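Local structure of putative NAD(P)H nitroreductase ydfN (Bacillus subtilis, 3BEM) at residues R24-F29 / D164-M168; Q57-Y61 / N146-A151; A98-A102 / T127-E132; F171-V176 / V188-I192. The protein binds FMN as a homodimeric flavoprotein of the nitroreductase family and may act as an NAD(P)H-dependent nitroreductase that contributes to the degradation of aromatic compounds. The protein carries 3 engineered substitutions. Residue numbers count along the deposited sequence, not the author numbering.

Contact 1 (R24-F29 / D164-M168). With FMN (flavin mononucleotide), chain G.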
loop_
_atom_site.group_PDB
_atom_site.type_symbol
_atom_site.label_atom_id
_atom_site.label_comp_id
_atom_site.label_asym_id
_atom_site.label_seq_id
_atom_site.Cartn_x
_atom_site.Cartn_y
_atom_site.Cartn_z
ATOM N N ARG B 24 -1.924 15.288 -3.525
ATOM C CA ARG B 24 -1.507 15.886 -2.253
ATOM C C ARG B 24 -2.454 15.395 -1.188
ATOM O O ARG B 24 -3.658 15.308 -1.439
ATOM C CB ARG B 24 -1.558 17.417 -2.314
ATOM C CG ARG B 24 -0.493 18.002 -3.226
ATOM C CD ARG B 24 0.926 17.798 -2.686
ATOM N NE ARG B 24 1.000 18.144 -1.266
ATOM C CZ ARG B 24 1.093 19.385 -0.807
ATOM N NH1 ARG B 24 1.205 20.408 -1.654
ATOM N NH2 ARG B 24 1.117 19.593 0.496
ATOM N N SER B 25 -1.944 15.079 -0.010
ATOM C CA SER B 25 -2.785 14.658 1.104
ATOM C C SER B 25 -3.527 15.912 1.551
ATOM O O SER B 25 -2.890 16.940 1.878
ATOM C CB SER B 25 -1.966 14.058 2.232
ATOM O OG SER B 25 -1.356 12.847 1.814
ATOM N N ALA B 26 -4.851 15.882 1.531
ATOM C CA ALA B 26 -5.640 17.087 1.873
ATOM C C ALA B 26 -5.543 17.505 3.326
ATOM O O ALA B 26 -5.621 16.676 4.232
ATOM C CB ALA B 26 -7.106 16.875 1.523
ATOM N N SER B 27 -5.383 18.784 3.553
ATOM C CA SER B 27 -5.445 19.283 4.931
ATOM C C SER B 27 -6.824 19.821 5.294
ATOM O O SER B 27 -7.158 19.856 6.474
ATOM C CB SER B 27 -4.368 20.341 5.207
ATOM O OG SER B 27 -4.496 21.420 4.321
ATOM N N ASN B 28 -7.589 20.226 4.284
ATOM C CA ASN B 28 -8.932 20.762 4.449
ATOM C C ASN B 28 -9.794 20.151 3.376
ATOM O O ASN B 28 -9.264 19.628 2.393
ATOM C CB ASN B 28 -8.943 22.301 4.290
ATOM C CG ASN B 28 -8.549 22.788 2.855
ATOM O OD1 ASN B 28 -9.418 23.006 1.956
ATOM N ND2 ASN B 28 -7.247 23.026 2.665
ATOM N N PHE B 29 -11.110 20.214 3.554
ATOM C CA PHE B 29 -12.038 19.977 2.460
ATOM C C PHE B 29 -13.077 21.098 2.427
ATOM O O PHE B 29 -13.368 21.705 3.465
ATOM C CB PHE B 29 -12.746 18.630 2.622
ATOM C CG PHE B 29 -11.835 17.472 2.566
ATOM C CD1 PHE B 29 -11.329 17.069 1.336
ATOM C CD2 PHE B 29 -11.512 16.750 3.697
ATOM C CE1 PHE B 29 -10.496 15.961 1.236
ATOM C CE2 PHE B 29 -10.651 15.711 3.653
ATOM C CZ PHE B 29 -10.159 15.260 2.397
ATOM N N ASP B 164 -9.678 14.775 -4.118
ATOM C CA ASP B 164 -8.587 14.797 -3.139
ATOM C C ASP B 164 -8.855 13.815 -2.004
ATOM O O ASP B 164 -9.989 13.557 -1.650
ATOM C CB ASP B 164 -8.425 16.202 -2.584
ATOM C CG ASP B 164 -8.124 17.182 -3.688
ATOM O OD1 ASP B 164 -7.118 16.951 -4.441
ATOM O OD2 ASP B 164 -8.904 18.119 -3.869
ATOM N N THR B 165 -7.790 13.277 -1.424
ATOM C CA THR B 165 -7.916 12.355 -0.268
ATOM C C THR B 165 -6.869 12.710 0.770
ATOM O O THR B 165 -5.948 13.489 0.488
ATOM C CB THR B 165 -7.782 10.851 -0.618
ATOM O OG1 THR B 165 -6.477 10.602 -1.186
ATOM C CG2 THR B 165 -8.885 10.365 -1.551
ATOM N N CYS B 166 -7.106 12.262 2.003
ATOM C CA CYS B 166 -6.102 12.312 3.076
ATOM C C CYS B 166 -6.146 10.969 3.770
ATOM O O CYS B 166 -7.164 10.632 4.347
ATOM C CB CYS B 166 -6.369 13.444 4.032
ATOM S SG CYS B 166 -4.935 13.606 5.147
ATOM N N PRO B 167 -5.068 10.186 3.723
ATOM C CA PRO B 167 -4.946 8.973 4.521
ATOM C C PRO B 167 -4.701 9.385 5.944
ATOM O O PRO B 167 -4.061 10.421 6.189
ATOM C CB PRO B 167 -3.747 8.284 3.936
ATOM C CG PRO B 167 -2.910 9.390 3.423
ATOM C CD PRO B 167 -3.816 10.503 3.000
HETATM N N MSE B 168 -5.217 8.624 6.887
HETATM C CA MSE B 168 -5.227 8.977 8.305
HETATM C C MSE B 168 -5.009 7.739 9.193
HETATM O O MSE B 168 -5.603 6.689 8.980
HETATM C CB MSE B 168 -6.558 9.675 8.681
HETATM C CG MSE B 168 -6.866 10.864 7.788
HETATM SE SE MSE B 168 -8.716 11.402 8.011
HETATM C CE MSE B 168 -8.589 12.128 9.841
HETATM N N1 FMN G . -2.761 13.399 7.771
HETATM C C2 FMN G . -3.580 13.948 8.724
HETATM O O2 FMN G . -3.882 15.140 8.588
HETATM N N3 FMN G . -4.055 13.200 9.770
HETATM C C4 FMN G . -3.687 11.876 9.952
HETATM O O4 FMN G . -4.259 11.227 10.852
HETATM C C4A FMN G . -2.858 11.316 8.982
HETATM N N5 FMN G . -2.437 9.990 9.114
HETATM C C5A FMN G . -1.707 9.440 8.077
HETATM C C6 FMN G . -1.397 8.070 8.154
HETATM C C7 FMN G . -0.679 7.472 7.113
HETATM C C7M FMN G . -0.637 5.947 7.083
HETATM C C8 FMN G . -0.247 8.208 6.018
HETATM C C8M FMN G . 0.158 7.487 4.736
HETATM C C9 FMN G . -0.502 9.578 5.960
HETATM C C9A FMN G . -1.258 10.184 6.964
HETATM N N10 FMN G . -1.573 11.557 6.902
HETATM C C10 FMN G . -2.403 12.075 7.888
HETATM C "C1'" FMN G . -0.990 12.391 5.816
HETATM C "C2'" FMN G . 0.517 12.650 5.908
HETATM O "O2'" FMN G . 0.738 13.689 6.850
HETATM C "C3'" FMN G . 0.998 13.062 4.525
HETATM O "O3'" FMN G . 0.797 11.926 3.640
HETATM C "C4'" FMN G . 2.433 13.591 4.485
HETATM O "O4'" FMN G . 2.533 14.784 5.284
HETATM C "C5'" FMN G . 2.839 13.893 3.015
HETATM O "O5'" FMN G . 1.958 14.847 2.376
HETATM P P FMN G . 1.697 14.650 0.804
HETATM O O1P FMN G . 3.021 14.762 0.120
HETATM O O2P FMN G . 1.107 13.286 0.806
HETATM O O3P FMN G . 0.742 15.743 0.395
HETATM O O HOH W 1 -5.240 13.703 -2.724
HETATM O O HOH W 2 -4.433 16.151 -4.750
#
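Asp164 opens strand 164-168 with its CA-to-CB bond toward the loop 24-29, and its OD1 receives a hydrogen bond from water 2 (2.8 Å), which in turn accepts one from Arg24 N (2.9 Å). The same carboxylate forms a salt bridge with Arg202 and takes the amide of Glu197. At Thr165 the backbones meet directly: Ala26 N donates to Thr165 O (2.8 Å, 167°), while water 1 links Thr165 N (2.9 Å) to Arg24 O (2.6 Å). Cys166 packs its CB 4.3 Å from Ala26 CB. Pro167 and Met168 continue, with Cys166, beside the isoalloxazine, Met168 CA lying 3.1 Å from FMN N5. The loop thus held presents Arg24 NE and Ser25 N to FMN O3P (2.9 and 2.8 Å) and Ser25 OG to O2P (2.7 Å), so these two FMN-site residues hold its phosphate. Strand 164-168 is an outermost strand of the sheet within this chain, paired with strand 186-195; helix 136-161 packs against Thr165 and Pro167, and Phe29 reaches helix 82-85.

Contact 2 (Q57-Y61 / N146-A151). With FMN (flavin mononucleotide), chain E.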
loop_
_atom_site.group_PDB
_atom_site.type_symbol
_atom_site.label_atom_id
_atom_site.label_comp_id
_atom_site.label_asym_id
_atom_site.label_seq_id
_atom_site.Cartn_x
_atom_site.Cartn_y
_atom_site.Cartn_z
ATOM N N GLN B 57 -7.860 -11.199 -1.267
ATOM C CA GLN B 57 -8.721 -10.007 -1.299
ATOM C C GLN B 57 -9.187 -9.633 0.158
ATOM O O GLN B 57 -10.383 -9.551 0.485
ATOM C CB GLN B 57 -9.846 -10.248 -2.266
ATOM C CG GLN B 57 -9.365 -10.461 -3.674
ATOM C CD GLN B 57 -10.433 -11.082 -4.563
ATOM O OE1 GLN B 57 -11.373 -10.402 -4.915
ATOM N NE2 GLN B 57 -10.307 -12.398 -4.883
ATOM N N HIS B 58 -8.183 -9.371 0.986
ATOM C CA HIS B 58 -8.283 -9.132 2.414
ATOM C C HIS B 58 -9.095 -7.894 2.794
ATOM O O HIS B 58 -9.572 -7.802 3.920
ATOM C CB HIS B 58 -6.897 -8.972 3.046
ATOM C CG HIS B 58 -5.937 -10.063 2.710
ATOM N ND1 HIS B 58 -5.470 -10.265 1.425
ATOM C CD2 HIS B 58 -5.318 -10.980 3.486
ATOM C CE1 HIS B 58 -4.604 -11.262 1.430
ATOM N NE2 HIS B 58 -4.501 -11.730 2.671
ATOM N N THR B 59 -9.190 -6.943 1.881
ATOM C CA THR B 59 -9.614 -5.581 2.168
ATOM C C THR B 59 -11.110 -5.415 2.049
ATOM O O THR B 59 -11.749 -5.895 1.079
ATOM C CB THR B 59 -8.883 -4.541 1.257
ATOM O OG1 THR B 59 -7.498 -4.831 1.174
ATOM C CG2 THR B 59 -9.031 -3.081 1.776
ATOM N N LYS B 60 -11.673 -4.736 3.040
ATOM C CA LYS B 60 -13.031 -4.234 2.988
ATOM C C LYS B 60 -13.024 -2.737 3.232
ATOM O O LYS B 60 -12.115 -2.203 3.910
ATOM C CB LYS B 60 -13.956 -4.978 3.955
ATOM C CG LYS B 60 -14.225 -6.435 3.545
ATOM C CD LYS B 60 -15.561 -7.015 4.116
ATOM C CE LYS B 60 -16.113 -8.150 3.218
ATOM N NZ LYS B 60 -17.581 -8.344 3.357
ATOM N N TYR B 61 -13.994 -2.048 2.659
ATOM C CA TYR B 61 -14.192 -0.621 2.917
ATOM C C TYR B 61 -15.567 -0.338 3.513
ATOM O O TYR B 61 -16.591 -0.840 2.996
ATOM C CB TYR B 61 -14.021 0.210 1.650
ATOM C CG TYR B 61 -12.634 0.185 1.035
ATOM C CD1 TYR B 61 -12.229 -0.869 0.239
ATOM C CD2 TYR B 61 -11.773 1.256 1.199
ATOM C CE1 TYR B 61 -10.966 -0.914 -0.306
ATOM C CE2 TYR B 61 -10.529 1.250 0.653
ATOM C CZ TYR B 61 -10.117 0.162 -0.108
ATOM O OH TYR B 61 -8.864 0.207 -0.617
ATOM N N ASN B 146 -1.993 -6.055 3.046
ATOM C CA ASN B 146 -2.835 -6.144 1.873
ATOM C C ASN B 146 -3.819 -4.957 1.812
ATOM O O ASN B 146 -4.072 -4.386 0.725
ATOM C CB ASN B 146 -3.521 -7.472 1.795
ATOM C CG ASN B 146 -2.571 -8.579 1.440
ATOM O OD1 ASN B 146 -2.171 -8.708 0.286
ATOM N ND2 ASN B 146 -2.127 -9.338 2.467
ATOM N N ALA B 147 -4.390 -4.541 2.969
ATOM C CA ALA B 147 -5.307 -3.399 2.982
ATOM C C ALA B 147 -4.560 -2.111 2.593
ATOM O O ALA B 147 -5.115 -1.198 1.999
ATOM C CB ALA B 147 -6.020 -3.193 4.328
ATOM N N SER B 148 -3.279 -2.011 2.929
ATOM C CA SER B 148 -2.522 -0.795 2.621
ATOM C C SER B 148 -2.168 -0.692 1.135
ATOM O O SER B 148 -2.205 0.389 0.564
ATOM C CB SER B 148 -1.264 -0.701 3.545
ATOM O OG SER B 148 -1.619 -0.557 4.918
ATOM N N LEU B 149 -1.812 -1.815 0.507
ATOM C CA LEU B 149 -1.684 -1.877 -0.951
ATOM C C LEU B 149 -3.005 -1.362 -1.588
ATOM O O LEU B 149 -2.983 -0.578 -2.528
ATOM C CB LEU B 149 -1.439 -3.294 -1.401
ATOM C CG LEU B 149 -0.058 -3.896 -1.088
ATOM C CD1 LEU B 149 -0.139 -5.403 -1.380
ATOM C CD2 LEU B 149 1.093 -3.276 -1.901
ATOM N N SER B 150 -4.131 -1.883 -1.106
ATOM C CA SER B 150 -5.447 -1.533 -1.631
ATOM C C SER B 150 -5.693 -0.034 -1.454
ATOM O O SER B 150 -6.159 0.650 -2.373
ATOM C CB SER B 150 -6.513 -2.348 -0.873
ATOM O OG SER B 150 -7.780 -2.134 -1.431
ATOM N N ALA B 151 -5.351 0.481 -0.274
ATOM C CA ALA B 151 -5.587 1.890 0.037
ATOM C C ALA B 151 -4.822 2.803 -0.908
ATOM O O ALA B 151 -5.303 3.865 -1.290
ATOM C CB ALA B 151 -5.208 2.147 1.487
HETATM N N1 FMN E . 3.035 -14.258 -5.919
HETATM C C2 FMN E . 3.962 -15.280 -5.937
HETATM O O2 FMN E . 4.146 -15.910 -6.988
HETATM N N3 FMN E . 4.671 -15.610 -4.792
HETATM C C4 FMN E . 4.468 -14.938 -3.594
HETATM O O4 FMN E . 5.275 -15.162 -2.666
HETATM C C4A FMN E . 3.500 -13.893 -3.581
HETATM N N5 FMN E . 3.234 -13.181 -2.413
HETATM C C5A FMN E . 2.354 -12.102 -2.454
HETATM C C6 FMN E . 2.145 -11.321 -1.304
HETATM C C7 FMN E . 1.228 -10.241 -1.275
HETATM C C7M FMN E . 1.479 -9.106 -0.301
HETATM C C8 FMN E . 0.549 -9.934 -2.449
HETATM C C8M FMN E . 0.116 -8.519 -2.670
HETATM C C9 FMN E . 0.754 -10.705 -3.605
HETATM C C9A FMN E . 1.645 -11.792 -3.643
HETATM N N10 FMN E . 1.859 -12.539 -4.797
HETATM C C10 FMN E . 2.805 -13.555 -4.765
HETATM C "C1'" FMN E . 0.978 -12.341 -6.026
HETATM C "C2'" FMN E . -0.523 -12.678 -5.793
HETATM O "O2'" FMN E . -0.758 -14.080 -5.864
HETATM C "C3'" FMN E . -1.364 -11.938 -6.856
HETATM O "O3'" FMN E . -1.253 -10.527 -6.577
HETATM C "C4'" FMN E . -2.827 -12.421 -6.986
HETATM O "O4'" FMN E . -2.919 -13.800 -7.322
HETATM C "C5'" FMN E . -3.628 -11.719 -8.105
HETATM O "O5'" FMN E . -2.968 -11.657 -9.379
HETATM P P FMN E . -2.993 -10.235 -10.130
HETATM O O1P FMN E . -2.263 -10.296 -11.382
HETATM O O2P FMN E . -4.352 -9.929 -10.513
HETATM O O3P FMN E . -2.340 -9.347 -9.159
#
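His58 lays one face of its imidazole over the side chain of Asn146, whose CB sits 3.8 Å from the ring centroid in a CH-pi contact, with Asn146 ND2 3.3 Å from His58 CE1. Neither polar end depends on the other: His58 NE2 is hydrogen-bonded to Tyr131, and Asn146 bonds through ND2 to Glu142 O and through OD1 to Ala53 N. One residue on, Thr59 points at the helix where the backbones run closest, 4.9 Å between the CA atoms of Thr59 and Ala147. Thr59 OG1 lies 3.2 Å from Ala147 CA and 3.4 Å from Ser150 CB, a fit allowed by the small side chains on this helical face. Tyr61 reaches across so that its OH shares a hydrogen bond with Ser150 OG (2.7 Å), either being a possible donor. Strand 59-61 and helix 146-151 cross at -54°, their axes 8.4 Å apart at closest. Beyond the contact, Leu149 CD1 approaches the flavin methyl C8M at 3.4 Å, and Ser25, Lys82 and Arg205 of the second subunit hydrogen-bond that FMN. Such packing of a long helix against the sheet, with flavin pockets at the dimer interface, is characteristic of the nitroreductase alpha+beta fold.

Contact 3 (A98-A102 / T127-E132)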
loop_
_atom_site.group_PDB
_atom_site.type_symbol
_atom_site.label_atom_id
_atom_site.label_comp_id
_atom_site.label_asym_id
_atom_site.label_seq_id
_atom_site.Cartn_x
_atom_site.Cartn_y
_atom_site.Cartn_z
ATOM N N ALA B 98 -8.851 -13.687 6.527
ATOM C CA ALA B 98 -9.035 -13.721 5.047
ATOM C C ALA B 98 -8.807 -15.115 4.472
ATOM O O ALA B 98 -9.478 -15.532 3.545
ATOM C CB ALA B 98 -8.085 -12.719 4.348
ATOM N N TYR B 99 -7.865 -15.848 5.042
ATOM C CA TYR B 99 -7.484 -17.109 4.476
ATOM C C TYR B 99 -8.608 -18.133 4.495
ATOM O O TYR B 99 -8.605 -19.070 3.706
ATOM C CB TYR B 99 -6.279 -17.651 5.221
ATOM C CG TYR B 99 -6.568 -18.044 6.646
ATOM C CD1 TYR B 99 -6.526 -17.099 7.672
ATOM C CD2 TYR B 99 -6.914 -19.347 6.978
ATOM C CE1 TYR B 99 -6.795 -17.452 8.971
ATOM C CE2 TYR B 99 -7.199 -19.696 8.286
ATOM C CZ TYR B 99 -7.117 -18.734 9.270
ATOM O OH TYR B 99 -7.409 -19.083 10.559
ATOM N N GLN B 100 -9.560 -17.957 5.413
ATOM C CA GLN B 100 -10.752 -18.839 5.472
ATOM C C GLN B 100 -11.607 -18.808 4.235
ATOM O O GLN B 100 -12.432 -19.700 4.039
ATOM C CB GLN B 100 -11.631 -18.521 6.690
ATOM C CG GLN B 100 -10.953 -18.918 7.985
ATOM C CD GLN B 100 -11.610 -18.367 9.263
ATOM O OE1 GLN B 100 -11.145 -18.655 10.361
ATOM N NE2 GLN B 100 -12.674 -17.579 9.124
ATOM N N GLN B 101 -11.459 -17.796 3.384
ATOM C CA GLN B 101 -12.235 -17.768 2.141
ATOM C C GLN B 101 -11.482 -18.357 0.954
ATOM O O GLN B 101 -11.922 -18.230 -0.166
ATOM C CB GLN B 101 -12.664 -16.364 1.787
ATOM C CG GLN B 101 -13.404 -15.609 2.866
ATOM C CD GLN B 101 -13.859 -14.240 2.385
ATOM O OE1 GLN B 101 -14.108 -14.035 1.188
ATOM N NE2 GLN B 101 -13.978 -13.295 3.315
ATOM N N ALA B 102 -10.325 -18.961 1.181
ATOM C CA ALA B 102 -9.596 -19.606 0.076
ATOM C C ALA B 102 -10.485 -20.621 -0.682
ATOM O O ALA B 102 -10.562 -20.596 -1.899
ATOM C CB ALA B 102 -8.312 -20.291 0.588
ATOM N N THR B 127 -2.714 -22.496 0.953
ATOM C CA THR B 127 -3.007 -21.134 1.393
ATOM C C THR B 127 -3.382 -21.090 2.868
ATOM O O THR B 127 -2.837 -20.331 3.640
ATOM C CB THR B 127 -4.134 -20.481 0.543
ATOM O OG1 THR B 127 -3.694 -20.369 -0.817
ATOM C CG2 THR B 127 -4.477 -19.077 1.069
ATOM N N VAL B 128 -4.295 -21.956 3.270
ATOM C CA VAL B 128 -4.708 -22.022 4.674
ATOM C C VAL B 128 -3.534 -22.339 5.600
ATOM O O VAL B 128 -3.318 -21.658 6.612
ATOM C CB VAL B 128 -5.879 -23.005 4.823
ATOM C CG1 VAL B 128 -6.282 -23.200 6.276
ATOM C CG2 VAL B 128 -7.045 -22.477 3.987
ATOM N N SER B 129 -2.747 -23.351 5.244
ATOM C CA SER B 129 -1.641 -23.705 6.083
ATOM C C SER B 129 -0.534 -22.649 6.107
ATOM O O SER B 129 0.100 -22.504 7.116
ATOM C CB SER B 129 -1.081 -25.094 5.727
ATOM O OG SER B 129 -0.390 -25.059 4.506
ATOM N N PHE B 130 -0.322 -21.923 5.014
ATOM C CA PHE B 130 0.627 -20.803 5.023
ATOM C C PHE B 130 0.294 -19.826 6.175
ATOM O O PHE B 130 1.163 -19.447 6.954
ATOM C CB PHE B 130 0.620 -20.054 3.690
ATOM C CG PHE B 130 1.778 -19.119 3.517
ATOM C CD1 PHE B 130 1.701 -17.809 3.944
ATOM C CD2 PHE B 130 2.953 -19.550 2.922
ATOM C CE1 PHE B 130 2.749 -16.931 3.784
ATOM C CE2 PHE B 130 4.016 -18.681 2.760
ATOM C CZ PHE B 130 3.922 -17.370 3.212
ATOM N N TYR B 131 -0.970 -19.446 6.305
ATOM C CA TYR B 131 -1.410 -18.574 7.361
ATOM C C TYR B 131 -1.417 -19.235 8.740
ATOM O O TYR B 131 -0.823 -18.734 9.674
ATOM C CB TYR B 131 -2.806 -17.996 7.068
ATOM C CG TYR B 131 -2.760 -16.861 6.051
ATOM C CD1 TYR B 131 -2.500 -17.112 4.697
ATOM C CD2 TYR B 131 -2.889 -15.536 6.464
ATOM C CE1 TYR B 131 -2.456 -16.076 3.773
ATOM C CE2 TYR B 131 -2.858 -14.474 5.524
ATOM C CZ TYR B 131 -2.610 -14.756 4.193
ATOM O OH TYR B 131 -2.521 -13.703 3.310
ATOM N N GLU B 132 -2.064 -20.377 8.848
ATOM C CA GLU B 132 -2.137 -21.052 10.154
ATOM C C GLU B 132 -0.756 -21.432 10.695
ATOM O O GLU B 132 -0.531 -21.324 11.897
ATOM C CB GLU B 132 -3.036 -22.294 10.091
ATOM C CG GLU B 132 -4.496 -22.049 9.737
ATOM C CD GLU B 132 -5.363 -21.551 10.897
ATOM O OE1 GLU B 132 -4.835 -20.917 11.869
ATOM O OE2 GLU B 132 -6.600 -21.801 10.813
#
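Aromatic packing dominates this contact, with Tyr99 set against Tyr131. The two rings are nearly parallel, at 17°, but slid so far apart that they barely overlap, their centroids 5.7 Å from each other. Each ring instead receives the other residue's methylene: Tyr99 CB lies 4.0 Å from the Tyr131 centroid and Tyr131 CB 4.2 Å from the Tyr99 centroid, a reciprocal pair of CH-pi contacts. Aliphatic contacts extend the surface along the helix. Val128 CG1 meets the edge of the Tyr99 ring at CD2 (4.0 Å), and Ala102 CB touches both Val128 CG2 (4.2 Å) and Thr127 CG2 (4.1 Å). The polar contribution is slight, a weak hydrogen bond from Tyr99 OH to Glu132 OE2 (2.8 Å); Lys139 joins both residues, through a salt bridge to Glu132 OE1 and a hydrogen bond with Tyr99 OH. At the other end of the tyrosine pair, Tyr131 OH bonds to His58. The contact joins the 3-10 turn 98-101, which leads into helix 102-111, to helix 117-134; none of these residues belongs to the FMN pocket. Its chemistry implies cohesion that is mainly apolar and aromatic, with a charged, more exposed margin at Glu132.

Contact 4 (F171-V176 / V188-I192)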
loop_
_atom_site.group_PDB
_atom_site.type_symbol
_atom_site.label_atom_id
_atom_site.label_comp_id
_atom_site.label_asym_id
_atom_site.label_seq_id
_atom_site.Cartn_x
_atom_site.Cartn_y
_atom_site.Cartn_z
ATOM N N PHE B 171 -6.586 8.157 14.737
ATOM C CA PHE B 171 -7.911 7.764 15.240
ATOM C C PHE B 171 -7.803 6.650 16.245
ATOM O O PHE B 171 -6.815 5.908 16.257
ATOM C CB PHE B 171 -8.861 7.384 14.092
ATOM C CG PHE B 171 -8.466 6.158 13.343
ATOM C CD1 PHE B 171 -8.834 4.903 13.790
ATOM C CD2 PHE B 171 -7.717 6.261 12.165
ATOM C CE1 PHE B 171 -8.452 3.757 13.089
ATOM C CE2 PHE B 171 -7.324 5.111 11.464
ATOM C CZ PHE B 171 -7.692 3.854 11.935
ATOM N N ASP B 172 -8.849 6.534 17.075
ATOM C CA ASP B 172 -8.972 5.468 18.068
ATOM C C ASP B 172 -9.726 4.311 17.401
ATOM O O ASP B 172 -10.931 4.383 17.181
ATOM C CB ASP B 172 -9.743 6.035 19.273
ATOM C CG ASP B 172 -9.981 5.026 20.387
ATOM O OD1 ASP B 172 -9.981 3.793 20.179
ATOM O OD2 ASP B 172 -10.226 5.509 21.506
ATOM N N ALA B 173 -9.007 3.246 17.051
ATOM C CA ALA B 173 -9.556 2.117 16.286
ATOM C C ALA B 173 -10.718 1.456 17.003
ATOM O O ALA B 173 -11.742 1.161 16.392
ATOM C CB ALA B 173 -8.499 1.086 15.991
ATOM N N GLU B 174 -10.547 1.239 18.295
ATOM C CA GLU B 174 -11.604 0.673 19.135
ATOM C C GLU B 174 -12.887 1.495 19.116
ATOM O O GLU B 174 -13.971 0.948 18.997
ATOM C CB GLU B 174 -11.139 0.636 20.589
ATOM C CG GLU B 174 -10.211 -0.482 20.955
ATOM C CD GLU B 174 -10.291 -0.754 22.461
ATOM O OE1 GLU B 174 -11.383 -1.178 22.912
ATOM O OE2 GLU B 174 -9.295 -0.516 23.183
ATOM N N ALA B 175 -12.745 2.805 19.252
ATOM C CA ALA B 175 -13.886 3.697 19.197
ATOM C C ALA B 175 -14.596 3.631 17.847
ATOM O O ALA B 175 -15.851 3.617 17.764
ATOM C CB ALA B 175 -13.433 5.116 19.503
ATOM N N VAL B 176 -13.797 3.641 16.775
ATOM C CA VAL B 176 -14.339 3.541 15.434
ATOM C C VAL B 176 -15.093 2.244 15.292
ATOM O O VAL B 176 -16.181 2.203 14.716
ATOM C CB VAL B 176 -13.218 3.651 14.357
ATOM C CG1 VAL B 176 -13.748 3.274 12.963
ATOM C CG2 VAL B 176 -12.617 5.087 14.377
ATOM N N VAL B 188 -8.859 -2.276 11.676
ATOM C CA VAL B 188 -9.073 -0.971 11.084
ATOM C C VAL B 188 -7.689 -0.418 10.679
ATOM O O VAL B 188 -6.925 0.091 11.505
ATOM C CB VAL B 188 -9.826 0.019 11.980
ATOM C CG1 VAL B 188 -10.144 1.291 11.193
ATOM C CG2 VAL B 188 -11.119 -0.569 12.523
ATOM N N VAL B 189 -7.334 -0.626 9.421
ATOM C CA VAL B 189 -5.974 -0.393 8.937
ATOM C C VAL B 189 -5.684 1.100 8.702
ATOM O O VAL B 189 -4.619 1.570 9.022
ATOM C CB VAL B 189 -5.698 -1.232 7.700
ATOM C CG1 VAL B 189 -4.305 -0.874 7.023
ATOM C CG2 VAL B 189 -5.895 -2.776 8.026
HETATM N N MSE B 190 -6.659 1.820 8.186
HETATM C CA MSE B 190 -6.551 3.259 8.005
HETATM C C MSE B 190 -7.896 3.861 7.754
HETATM O O MSE B 190 -8.858 3.155 7.512
HETATM C CB MSE B 190 -5.547 3.653 6.895
HETATM C CG MSE B 190 -5.814 3.511 5.525
HETATM SE SE MSE B 190 -4.160 4.265 4.560
HETATM C CE MSE B 190 -3.317 2.567 4.732
HETATM N N MSE B 191 -7.918 5.171 7.878
HETATM C CA MSE B 191 -9.057 5.986 7.521
HETATM C C MSE B 191 -8.627 6.830 6.307
HETATM O O MSE B 191 -7.487 7.252 6.209
HETATM C CB MSE B 191 -9.436 6.837 8.728
HETATM C CG MSE B 191 -10.561 7.771 8.527
HETATM SE SE MSE B 191 -10.823 8.784 10.239
HETATM C CE MSE B 191 -11.285 7.236 11.262
ATOM N N ILE B 192 -9.531 7.054 5.364
ATOM C CA ILE B 192 -9.263 7.945 4.245
ATOM C C ILE B 192 -10.424 8.878 4.102
ATOM O O ILE B 192 -11.554 8.412 3.888
ATOM C CB ILE B 192 -9.074 7.189 2.916
ATOM C CG1 ILE B 192 -7.932 6.140 3.058
ATOM C CG2 ILE B 192 -8.767 8.173 1.777
ATOM C CD1 ILE B 192 -7.815 5.182 1.851
#
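Phe171, Val188 and Met191 bury the greatest areas in this contact between apolar side chains, which has no hydrogen bond between its segments. The Phe171 side chain, with its CA-to-CB bond toward the strand, spans from one partner to the other: CE1 touches Val188 CG1 at 3.5 Å, while CE2 lies 3.6 Å from Met191 N. Met191, a selenomethionine here, extends beside the ring, bringing its CE to 3.7 Å from Phe171 CG and its SE to 5.2 Å from the ring centroid in an oblique Met-aromatic contact. Helix 173-180 adds its first turn to the same surface. Val176 CG2 meets Met191 CE at 4.0 Å, and Ala173 CB approaches Val188 CB at 4.4 Å. That turn is capped by Asp172 at the N-cap position, whose OD1 accepts from Ala175 N (3.1 Å), so the acidic side chain serves the helix end while Phe171 fills the interior. Between Val188 and Met191 the strand carries a classic beta bulge, Val189 and Met190 both facing Val92. Strand 186-195 is an inner strand of the sheet, between 88-95 and 164-168; helix 173-180 packs on the Val188 and Met191 side, whereas Val189 and Met190 contact helix 136-161.

How the contacts relate
Along the chain, contact 3 is nested within the loop closed by contact 2, itself nested within that closed by contact 1; contact 4 follows. Contacts 1, 2 and 4 reach the same antiparallel sheet, and contact 4 touches both others: its centre is about 16 Å from that of contact 1, through neighbouring strands 164-168 and 186-195, and about 14 Å from that of contact 2, through helix 136-161. Contact 3 lies farther out, joined to contact 2 by His58 with Tyr131 and Ala98; its centre is about 35 Å from that of contact 1, across the chain's centre. Contacts 1 and 2 adjoin different FMN molecules, in keeping with flavin sites shared between the two subunits.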